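Local coordinates for protein sulfurtransferase (Azotobacter vinelandii, PDB 1E0C) that transfers a sulfur atom from a donor such as thiosulfate to an acceptor such as cyanide, probably by way of an enzyme-bound persulfide, at residues A34-A37 / E38-P42; P201-A204 / L205-R208; R208-I211 / A212-E216. All blocks are in the same frame, centred on the assembly; numbering follows the deposited sequence.

Contact 1: A34-A37 / E38-P42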
ATOM      1  N   ALA A  34     -11.940 -15.034   5.827  1.00 12.91           N
ATOM      2  CA  ALA A  34     -13.357 -15.035   6.126  1.00 19.27           C
ATOM      3  C   ALA A  34     -14.148 -14.122   5.195  1.00 17.91           C
ATOM      4  O   ALA A  34     -15.216 -14.495   4.724  1.00 15.24           O
ATOM      5  CB  ALA A  34     -13.605 -14.609   7.572  1.00 15.08           C
ATOM      6  N   ARG A  35     -13.640 -12.908   4.977  1.00 14.80           N
ATOM      7  CA  ARG A  35     -14.337 -11.950   4.121  1.00 12.15           C
ATOM      8  C   ARG A  35     -14.334 -12.440   2.675  1.00  9.39           C
ATOM      9  O   ARG A  35     -15.303 -12.257   1.944  1.00 14.67           O
ATOM     10  CB  ARG A  35     -13.638 -10.582   4.193  1.00 12.07           C
ATOM     11  CG  ARG A  35     -14.291  -9.503   3.339  1.00 10.55           C
ATOM     12  CD  ARG A  35     -15.751  -9.305   3.749  1.00 17.44           C
ATOM     13  NE  ARG A  35     -16.644  -9.910   2.759  1.00 11.47           N
ATOM     14  CZ  ARG A  35     -17.943  -9.651   2.661  1.00 23.82           C
ATOM     15  NH1 ARG A  35     -18.510  -8.797   3.501  1.00 17.30           N
ATOM     16  NH2 ARG A  35     -18.672 -10.235   1.716  1.00 16.99           N
ATOM     17  N   TYR A  36     -13.198 -12.986   2.249  1.00  8.57           N
ATOM     18  CA  TYR A  36     -13.074 -13.495   0.882  1.00  9.30           C
ATOM     19  C   TYR A  36     -14.050 -14.649   0.637  1.00  9.77           C
ATOM     20  O   TYR A  36     -14.684 -14.704  -0.416  1.00 12.18           O
ATOM     21  CB  TYR A  36     -11.652 -13.978   0.615  1.00 11.91           C
ATOM     22  CG  TYR A  36     -11.417 -14.460  -0.798  1.00 11.73           C
ATOM     23  CD1 TYR A  36     -11.284 -13.556  -1.842  1.00 10.12           C
ATOM     24  CD2 TYR A  36     -11.327 -15.822  -1.078  1.00 11.83           C
ATOM     25  CE1 TYR A  36     -11.036 -13.982  -3.131  1.00 11.40           C
ATOM     26  CE2 TYR A  36     -11.093 -16.252  -2.375  1.00 11.25           C
ATOM     27  CZ  TYR A  36     -10.957 -15.342  -3.392  1.00 12.98           C
ATOM     28  OH  TYR A  36     -10.709 -15.748  -4.685  1.00  9.67           O
ATOM     29  N   ALA A  37     -14.202 -15.520   1.624  1.00 11.64           N
ATOM     30  CA  ALA A  37     -15.122 -16.649   1.505  1.00 11.71           C
ATOM     31  C   ALA A  37     -16.571 -16.194   1.580  1.00 15.16           C
ATOM     32  O   ALA A  37     -17.435 -16.693   0.854  1.00 15.15           O
ATOM     33  CB  ALA A  37     -14.839 -17.678   2.595  1.00 12.68           C
ATOM     34  N   GLU A  38     -16.840 -15.201   2.433  1.00 14.32           N
ATOM     35  CA  GLU A  38     -18.196 -14.675   2.555  1.00 14.24           C
ATOM     36  C   GLU A  38     -18.686 -14.127   1.218  1.00 15.93           C
ATOM     37  O   GLU A  38     -19.858 -14.275   0.865  1.00 13.81           O
ATOM     38  CB  GLU A  38     -18.248 -13.578   3.623  1.00 15.19           C
ATOM     39  CG  GLU A  38     -19.565 -12.811   3.605  1.00 27.58           C
ATOM     40  CD  GLU A  38     -19.664 -11.798   4.728  1.00 36.61           C
ATOM     41  OE1 GLU A  38     -18.668 -11.628   5.458  1.00 37.72           O
ATOM     42  OE2 GLU A  38     -20.738 -11.178   4.872  1.00 40.83           O
ATOM     43  N   GLY A  39     -17.787 -13.479   0.481  1.00 13.76           N
ATOM     44  CA  GLY A  39     -18.137 -12.955  -0.839  1.00 14.17           C
ATOM     45  C   GLY A  39     -17.104 -11.925  -1.282  1.00 14.89           C
ATOM     46  O   GLY A  39     -16.767 -11.026  -0.513  1.00 15.57           O
ATOM     47  N   HIS A  40     -16.526 -12.134  -2.457  1.00 11.81           N
ATOM     48  CA  HIS A  40     -15.505 -11.226  -2.965  1.00 12.08           C
ATOM     49  C   HIS A  40     -15.944 -10.651  -4.301  1.00 13.82           C
ATOM     50  O   HIS A  40     -16.924 -11.115  -4.891  1.00 13.40           O
ATOM     51  CB  HIS A  40     -14.147 -11.918  -3.057  1.00  9.13           C
ATOM     52  CG  HIS A  40     -14.187 -13.243  -3.764  1.00  8.67           C
ATOM     53  ND1 HIS A  40     -14.260 -14.434  -3.075  1.00 11.24           N
ATOM     54  CD2 HIS A  40     -14.147 -13.563  -5.076  1.00 11.93           C
ATOM     55  CE1 HIS A  40     -14.295 -15.435  -3.938  1.00  8.97           C
ATOM     56  NE2 HIS A  40     -14.220 -14.941  -5.161  1.00  8.47           N
ATOM     57  N   ILE A  41     -15.207  -9.658  -4.797  1.00 12.59           N
ATOM     58  CA  ILE A  41     -15.530  -9.125  -6.132  1.00 10.29           C
ATOM     59  C   ILE A  41     -15.239 -10.213  -7.157  1.00 16.98           C
ATOM     60  O   ILE A  41     -14.241 -10.930  -7.040  1.00 11.46           O
ATOM     61  CB  ILE A  41     -14.684  -7.863  -6.396  1.00  8.69           C
ATOM     62  CG1 ILE A  41     -15.046  -6.812  -5.319  1.00 10.55           C
ATOM     63  CG2 ILE A  41     -14.958  -7.315  -7.788  1.00 11.36           C
ATOM     64  CD1 ILE A  41     -14.221  -5.539  -5.450  1.00 11.28           C
ATOM     65  N   PRO A  42     -16.147 -10.453  -8.089  1.00 16.11           N
ATOM     66  CA  PRO A  42     -16.027 -11.576  -9.007  1.00 13.03           C
ATOM     67  C   PRO A  42     -14.686 -11.656  -9.698  1.00 17.84           C
ATOM     68  O   PRO A  42     -14.208 -10.699 -10.312  1.00 15.01           O
ATOM     69  CB  PRO A  42     -17.170 -11.343 -10.000  1.00 11.05           C
ATOM     70  CG  PRO A  42     -18.215 -10.697  -9.139  1.00 13.27           C
ATOM     71  CD  PRO A  42     -17.427  -9.720  -8.277  1.00 14.51           C
TER
HETATM   72  O   HOH W   1     -21.485  -9.825   1.882  1.00 35.03           O

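Contact 2: P201-A204 / L205-R208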
ATOM      1  N   PRO A 201     -15.010   8.297   5.652  1.00 19.44           N
ATOM      2  CA  PRO A 201     -15.967   7.326   6.142  1.00 18.74           C
ATOM      3  C   PRO A 201     -17.379   7.568   5.634  1.00 23.03           C
ATOM      4  O   PRO A 201     -18.170   6.624   5.559  1.00 25.27           O
ATOM      5  CB  PRO A 201     -15.895   7.464   7.659  1.00 23.51           C
ATOM      6  CG  PRO A 201     -15.395   8.853   7.880  1.00 27.46           C
ATOM      7  CD  PRO A 201     -14.413   9.091   6.758  1.00 29.07           C
ATOM      8  N   SER A 202     -17.688   8.788   5.210  1.00 15.06           N
ATOM      9  CA  SER A 202     -19.003   9.105   4.660  1.00 19.99           C
ATOM     10  C   SER A 202     -19.117   8.671   3.207  1.00 17.29           C
ATOM     11  O   SER A 202     -20.188   8.749   2.600  1.00 19.69           O
ATOM     12  CB  SER A 202     -19.270  10.614   4.786  1.00 16.50           C
ATOM     13  OG  SER A 202     -18.606  11.319   3.751  1.00 16.52           O
ATOM     14  N   ARG A 203     -17.999   8.300   2.589  1.00 11.89           N
ATOM     15  CA  ARG A 203     -17.957   7.830   1.220  1.00  9.84           C
ATOM     16  C   ARG A 203     -17.315   6.442   1.136  1.00 10.75           C
ATOM     17  O   ARG A 203     -16.527   6.163   0.236  1.00 10.44           O
ATOM     18  CB  ARG A 203     -17.227   8.818   0.301  1.00 16.23           C
ATOM     19  CG  ARG A 203     -17.920  10.179   0.255  1.00 20.09           C
ATOM     20  CD  ARG A 203     -17.011  11.254  -0.305  1.00 30.07           C
ATOM     21  NE  ARG A 203     -16.506  10.952  -1.618  1.00 35.41           N
ATOM     22  CZ  ARG A 203     -15.298  10.578  -1.994  1.00 37.13           C
ATOM     23  NH1 ARG A 203     -14.290  10.445  -1.137  1.00 16.25           N
ATOM     24  NH2 ARG A 203     -15.120  10.353  -3.295  1.00 23.74           N
ATOM     25  N   ALA A 204     -17.673   5.594   2.094  1.00 12.07           N
ATOM     26  CA  ALA A 204     -17.277   4.191   2.095  1.00 16.09           C
ATOM     27  C   ALA A 204     -15.773   3.991   2.063  1.00 15.03           C
ATOM     28  O   ALA A 204     -15.260   3.104   1.378  1.00 11.66           O
ATOM     29  CB  ALA A 204     -17.948   3.447   0.941  1.00 11.59           C
ATOM     30  N   LEU A 205     -15.033   4.828   2.786  1.00 12.63           N
ATOM     31  CA  LEU A 205     -13.600   4.728   2.936  1.00 12.73           C
ATOM     32  C   LEU A 205     -12.806   4.995   1.678  1.00 13.63           C
ATOM     33  O   LEU A 205     -11.617   4.688   1.611  1.00 12.32           O
ATOM     34  CB  LEU A 205     -13.176   3.420   3.610  1.00 12.49           C
ATOM     35  CG  LEU A 205     -13.758   3.189   5.015  1.00 15.56           C
ATOM     36  CD1 LEU A 205     -13.337   1.836   5.560  1.00 13.66           C
ATOM     37  CD2 LEU A 205     -13.314   4.308   5.960  1.00 17.05           C
ATOM     38  N   ARG A 206     -13.396   5.706   0.715  1.00  9.57           N
ATOM     39  CA  ARG A 206     -12.619   6.212  -0.414  1.00 11.10           C
ATOM     40  C   ARG A 206     -11.596   7.223   0.138  1.00 11.96           C
ATOM     41  O   ARG A 206     -11.751   7.699   1.263  1.00 13.87           O
ATOM     42  CB  ARG A 206     -13.502   6.927  -1.432  1.00 12.31           C
ATOM     43  CG  ARG A 206     -14.409   5.995  -2.247  1.00  8.46           C
ATOM     44  CD  ARG A 206     -15.248   6.854  -3.197  1.00 11.56           C
ATOM     45  NE  ARG A 206     -16.102   6.055  -4.063  1.00  9.28           N
ATOM     46  CZ  ARG A 206     -17.155   5.349  -3.693  1.00  9.43           C
ATOM     47  NH1 ARG A 206     -17.570   5.270  -2.440  1.00 11.02           N
ATOM     48  NH2 ARG A 206     -17.827   4.681  -4.643  1.00 14.97           N
ATOM     49  N   ILE A 207     -10.604   7.508  -0.678  1.00  8.68           N
ATOM     50  CA  ILE A 207      -9.615   8.543  -0.329  1.00 11.41           C
ATOM     51  C   ILE A 207     -10.345   9.888  -0.324  1.00 15.55           C
ATOM     52  O   ILE A 207     -11.158  10.111  -1.224  1.00 13.32           O
ATOM     53  CB  ILE A 207      -8.486   8.557  -1.365  1.00 12.51           C
ATOM     54  CG1 ILE A 207      -7.674   7.254  -1.272  1.00  9.25           C
ATOM     55  CG2 ILE A 207      -7.567   9.754  -1.177  1.00 13.57           C
ATOM     56  CD1 ILE A 207      -6.960   6.903  -2.560  1.00 11.72           C
ATOM     57  N   ARG A 208     -10.175  10.685   0.722  1.00 10.92           N
ATOM     58  CA  ARG A 208     -10.892  11.971   0.777  1.00 10.25           C
ATOM     59  C   ARG A 208     -10.567  12.819  -0.433  1.00  9.67           C
ATOM     60  O   ARG A 208      -9.449  12.830  -0.942  1.00  9.43           O
ATOM     61  CB  ARG A 208     -10.550  12.708   2.071  1.00 10.09           C
ATOM     62  CG  ARG A 208      -9.052  12.983   2.216  1.00  7.43           C
ATOM     63  CD  ARG A 208      -8.763  13.358   3.673  1.00 10.63           C
ATOM     64  NE  ARG A 208      -9.415  14.619   4.025  1.00 13.99           N
ATOM     65  CZ  ARG A 208      -9.400  15.139   5.246  1.00 12.78           C
ATOM     66  NH1 ARG A 208      -8.823  14.485   6.241  1.00 11.94           N
ATOM     67  NH2 ARG A 208      -9.956  16.326   5.480  1.00 10.51           N
TER

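Contact 3: R208-I211 / A212-E216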
ATOM      1  N   ARG A 208     -10.175  10.685   0.722  1.00 10.92           N
ATOM      2  CA  ARG A 208     -10.892  11.971   0.777  1.00 10.25           C
ATOM      3  C   ARG A 208     -10.567  12.819  -0.433  1.00  9.67           C
ATOM      4  O   ARG A 208      -9.449  12.830  -0.942  1.00  9.43           O
ATOM      5  CB  ARG A 208     -10.550  12.708   2.071  1.00 10.09           C
ATOM      6  CG  ARG A 208      -9.052  12.983   2.216  1.00  7.43           C
ATOM      7  CD  ARG A 208      -8.763  13.358   3.673  1.00 10.63           C
ATOM      8  NE  ARG A 208      -9.415  14.619   4.025  1.00 13.99           N
ATOM      9  CZ  ARG A 208      -9.400  15.139   5.246  1.00 12.78           C
ATOM     10  NH1 ARG A 208      -8.823  14.485   6.241  1.00 11.94           N
ATOM     11  NH2 ARG A 208      -9.956  16.326   5.480  1.00 10.51           N
ATOM     12  N   THR A 209     -11.566  13.551  -0.962  1.00  9.48           N
ATOM     13  CA  THR A 209     -11.317  14.269  -2.207  1.00 12.53           C
ATOM     14  C   THR A 209     -10.443  15.504  -2.022  1.00 10.76           C
ATOM     15  O   THR A 209      -9.866  15.977  -3.010  1.00 12.26           O
ATOM     16  CB  THR A 209     -12.636  14.685  -2.894  1.00 23.20           C
ATOM     17  OG1 THR A 209     -13.386  15.484  -1.974  1.00 18.16           O
ATOM     18  CG2 THR A 209     -13.436  13.439  -3.257  1.00 25.81           C
ATOM     19  N   ASP A 210     -10.317  15.966  -0.793  1.00 13.20           N
ATOM     20  CA  ASP A 210      -9.520  17.147  -0.468  1.00 12.65           C
ATOM     21  C   ASP A 210      -8.123  16.762  -0.005  1.00 17.04           C
ATOM     22  O   ASP A 210      -7.410  17.572   0.586  1.00 10.98           O
ATOM     23  CB  ASP A 210     -10.207  17.950   0.649  1.00 10.18           C
ATOM     24  CG  ASP A 210     -10.328  17.210   1.962  1.00 17.65           C
ATOM     25  OD1 ASP A 210     -10.615  15.984   1.979  1.00 13.11           O
ATOM     26  OD2 ASP A 210     -10.146  17.850   3.031  1.00 13.60           O
ATOM     27  N   ILE A 211      -7.707  15.533  -0.304  1.00 12.03           N
ATOM     28  CA  ILE A 211      -6.432  15.029   0.201  1.00  8.56           C
ATOM     29  C   ILE A 211      -5.242  15.890  -0.172  1.00  8.68           C
ATOM     30  O   ILE A 211      -4.351  16.094   0.661  1.00 10.65           O
ATOM     31  CB  ILE A 211      -6.225  13.575  -0.269  1.00 10.33           C
ATOM     32  CG1 ILE A 211      -4.988  12.950   0.389  1.00  6.91           C
ATOM     33  CG2 ILE A 211      -6.126  13.496  -1.783  1.00 10.99           C
ATOM     34  CD1 ILE A 211      -5.160  12.763   1.891  1.00 11.61           C
ATOM     35  N   ALA A 212      -5.162  16.388  -1.405  1.00  8.38           N
ATOM     36  CA  ALA A 212      -3.997  17.170  -1.812  1.00 10.54           C
ATOM     37  C   ALA A 212      -3.765  18.373  -0.906  1.00 11.03           C
ATOM     38  O   ALA A 212      -2.643  18.589  -0.435  1.00 10.52           O
ATOM     39  CB  ALA A 212      -4.085  17.582  -3.265  1.00 10.21           C
ATOM     40  N   GLY A 213      -4.802  19.170  -0.685  1.00 10.76           N
ATOM     41  CA  GLY A 213      -4.707  20.332   0.196  1.00 16.23           C
ATOM     42  C   GLY A 213      -4.242  19.959   1.594  1.00 13.29           C
ATOM     43  O   GLY A 213      -3.486  20.689   2.245  1.00 11.39           O
ATOM     44  N   ARG A 214      -4.734  18.829   2.108  1.00  9.70           N
ATOM     45  CA  ARG A 214      -4.370  18.405   3.458  1.00  9.39           C
ATOM     46  C   ARG A 214      -2.906  17.997   3.533  1.00  8.47           C
ATOM     47  O   ARG A 214      -2.199  18.262   4.508  1.00 11.41           O
ATOM     48  CB  ARG A 214      -5.300  17.274   3.907  1.00  7.13           C
ATOM     49  CG  ARG A 214      -6.784  17.575   3.802  1.00  9.22           C
ATOM     50  CD  ARG A 214      -7.254  18.620   4.803  1.00  8.29           C
ATOM     51  NE  ARG A 214      -6.861  19.977   4.406  1.00 10.53           N
ATOM     52  CZ  ARG A 214      -7.462  20.687   3.468  1.00 13.66           C
ATOM     53  NH1 ARG A 214      -8.522  20.198   2.829  1.00 11.72           N
ATOM     54  NH2 ARG A 214      -7.027  21.910   3.182  1.00 12.99           N
ATOM     55  N   LEU A 215      -2.415  17.338   2.479  1.00  6.77           N
ATOM     56  CA  LEU A 215      -1.009  16.956   2.450  1.00  9.21           C
ATOM     57  C   LEU A 215      -0.136  18.212   2.324  1.00 11.56           C
ATOM     58  O   LEU A 215       0.878  18.318   3.000  1.00 10.30           O
ATOM     59  CB  LEU A 215      -0.716  16.003   1.295  1.00  8.59           C
ATOM     60  CG  LEU A 215      -1.435  14.650   1.362  1.00  9.42           C
ATOM     61  CD1 LEU A 215      -0.993  13.786   0.182  1.00 16.01           C
ATOM     62  CD2 LEU A 215      -1.188  13.949   2.685  1.00 12.92           C
ATOM     63  N   GLU A 216      -0.617  19.196   1.569  1.00  9.33           N
ATOM     64  CA  GLU A 216       0.160  20.418   1.372  1.00 10.48           C
ATOM     65  C   GLU A 216       0.275  21.227   2.649  1.00  8.37           C
ATOM     66  O   GLU A 216       1.335  21.815   2.911  1.00 11.88           O
ATOM     67  CB  GLU A 216      -0.427  21.245   0.229  1.00 10.79           C
ATOM     68  CG  GLU A 216      -0.126  20.691  -1.155  1.00  9.47           C
ATOM     69  CD  GLU A 216      -1.245  20.908  -2.150  1.00 14.10           C
ATOM     70  OE1 GLU A 216      -2.166  21.707  -1.868  1.00 11.19           O
ATOM     71  OE2 GLU A 216      -1.180  20.308  -3.244  1.00 11.11           O
TER
HETATM   72  O   HOH W   2      -7.380  16.761  -3.386  1.00 16.58           O

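Contact 1: A34-A37 / E38-P42
The last turn of helix 33-38, on the alpha link between parallel strands 25-29 and 45-46 of the first rhodanese-like domain, carries two stacked pairs of flat groups, Tyr36 with His40 and Arg35 with Glu38. The two rings form an offset stack, centroids 3.7 Å apart and planes 9° apart, in which His40 ND1 sits over the centre of the phenol ring. The same nitrogen donates to Tyr36 O at 2.7 Å, the oxygen close to the imidazole plane and the bond nearly straight (168°). Tyr36 CG is anti to the backbone N (chi1 -177°), which lays the phenol ring against one face of the imidazole; its hydroxyl goes on to bond Ala44 O. A serine at Tyr36 would probably leave one face of the His40 imidazole without its stacked partner, the backbone bond remaining, and deprive Ala44 O of its phenol donor. Glu38 N bonds Ala34 O at 2.9 Å and Gly39 N bonds Arg35 O at 3.1 Å, after which Gly39 leaves the helix with positive phi; a CB there would jam against the preceding carbonyl oxygen. Arg35 NH2 bonds Gly39 O at 3.0 Å. The Glu38 carboxylate lies stacked over one guanidinium face, so the salt bridge from OE1 to Arg35 NH1 at 3.4 Å rests on charge alone. Water 1 accepts from Arg35 NH2 at 2.8 Å and bonds Glu38 OE2 weakly. Because His40 faces carbonyl oxygens at both nitrogens, the second being a weak bond from NE2 to Glu130 O, its ring may tend to hold both protons.

Contact 2: P201-A204 / L205-R208
Arg203 O is gripped twice by Arg206, by the backbone N at 3.2 Å and by the guanidinium NH1 at 3.0 Å. The two donors approach from opposite faces of the carbonyl plane, each well out of it, while the oxygen itself lies in the guanidinium plane of Arg206. The Arg206 chain starts with CG anti to its carbonyl carbon (chi1 -72°), runs straight from CG to NE and then turns its flat end back to this oxygen. Arg203 in turn bonds across the turn: its NH1 donates to Ile207 O at 3.2 Å, in the plane of its own guanidinium. One face of that guanidinium is covered by Arg206 CD, which lies 3.5 Å from Arg203 NH2. The two side chains cross at about a right angle with guanidinium planes 50° apart, so it is methylene against face, and the like charges at Arg203 NH2 and Arg206 NE stay 4.5 Å from each other. Backbone and side chains together close a type I' turn, Arg203 to Arg206, at the end of the hairpin formed by antiparallel strands 199-200 and 206-207; Ala204 and Leu205, neither of them glycine, take the positive phi that this turn demands. Leu205 CD2 reaches back to Pro201 CA at 4.0 Å. Beyond the turn, the Ala204 side chain rests on Ala119 and Ala122 of helix 116-122. Arg206 is positioned by its stronger partners, with NE salt-bridged to Glu12 and NH2 to Glu123, both in the other rhodanese-like domain.

Contact 3: R208-I211 / A212-E216
Asp210 stands at the N-cap of helix 211-217 yet makes no capping bond with its side chain; its carboxylate is taken up by Arg214, one turn on, and by Arg208, two residues earlier. Arg208 holds it side-on, NE to OD1 at 2.7 Å in an almost straight bond (175°) and NH2 to OD2 at 2.9 Å through the syn lone pair. Arg214 NH1 meets the same OD2 on the anti side, also at 2.9 Å, with the oxygen in its guanidinium plane. OD2 thus accepts from two arginines and OD1 from one, a salt-bridge network likely to keep the aspartate ionised. With chi1 at 63°, Asp210 CG stands between its backbone N and carbonyl carbon, and from there the carboxylate can face both arginines. The aliphatic part of Arg214 lies over one face of the Arg208 guanidinium, CD being 3.6 Å from NH2. Arg214 NH2 has a further salt bridge with Glu217, while Arg208 NH1 bonds Ala197 O. The backbone runs from a type I turn, Arg208 to Ile211, straight into the helix that precedes strand 225-228 of the second rhodanese-like domain. Leu215 N bonds Ile211 O at 2.9 Å, whereas the bond from Arg214 N to Asp210 O is weak at 3.3 Å. Water 2 accepts from Ala212 N at 3.0 Å and donates to Thr209 O, bridging the turn to the first turn of the helix. On the buried side, Ile211 CG1 packs 4.1 Å from Leu215 CG, and both side chains touch Ile242 of helix 235-245.

Overall arrangement
Contacts 2 and 3 share Arg208, which follows strand 206-207 and enters the salt-bridge network; their centres are about 13 Å apart, and Arg203 NH2 packs 3.5 Å from Thr209 CG2. Contact 1 belongs to the other rhodanese-like domain, its centre about 21 Å from that of contact 2 and about 31 Å from that of contact 3. Helix 116-122 lies between contacts 1 and 2, touched by Arg35 and Ile41 through Leu117, Trp120 and Leu121, and by Ala204, Leu205 and Arg206 through Thr118, Ala119 and Ala122. Contact 3 begins the helix leading to strand 225-228, shortly before the persulfide-bearing Cys230. The Arg35 side chain is about 8 Å from a bound magnesium ion, too far for coordination.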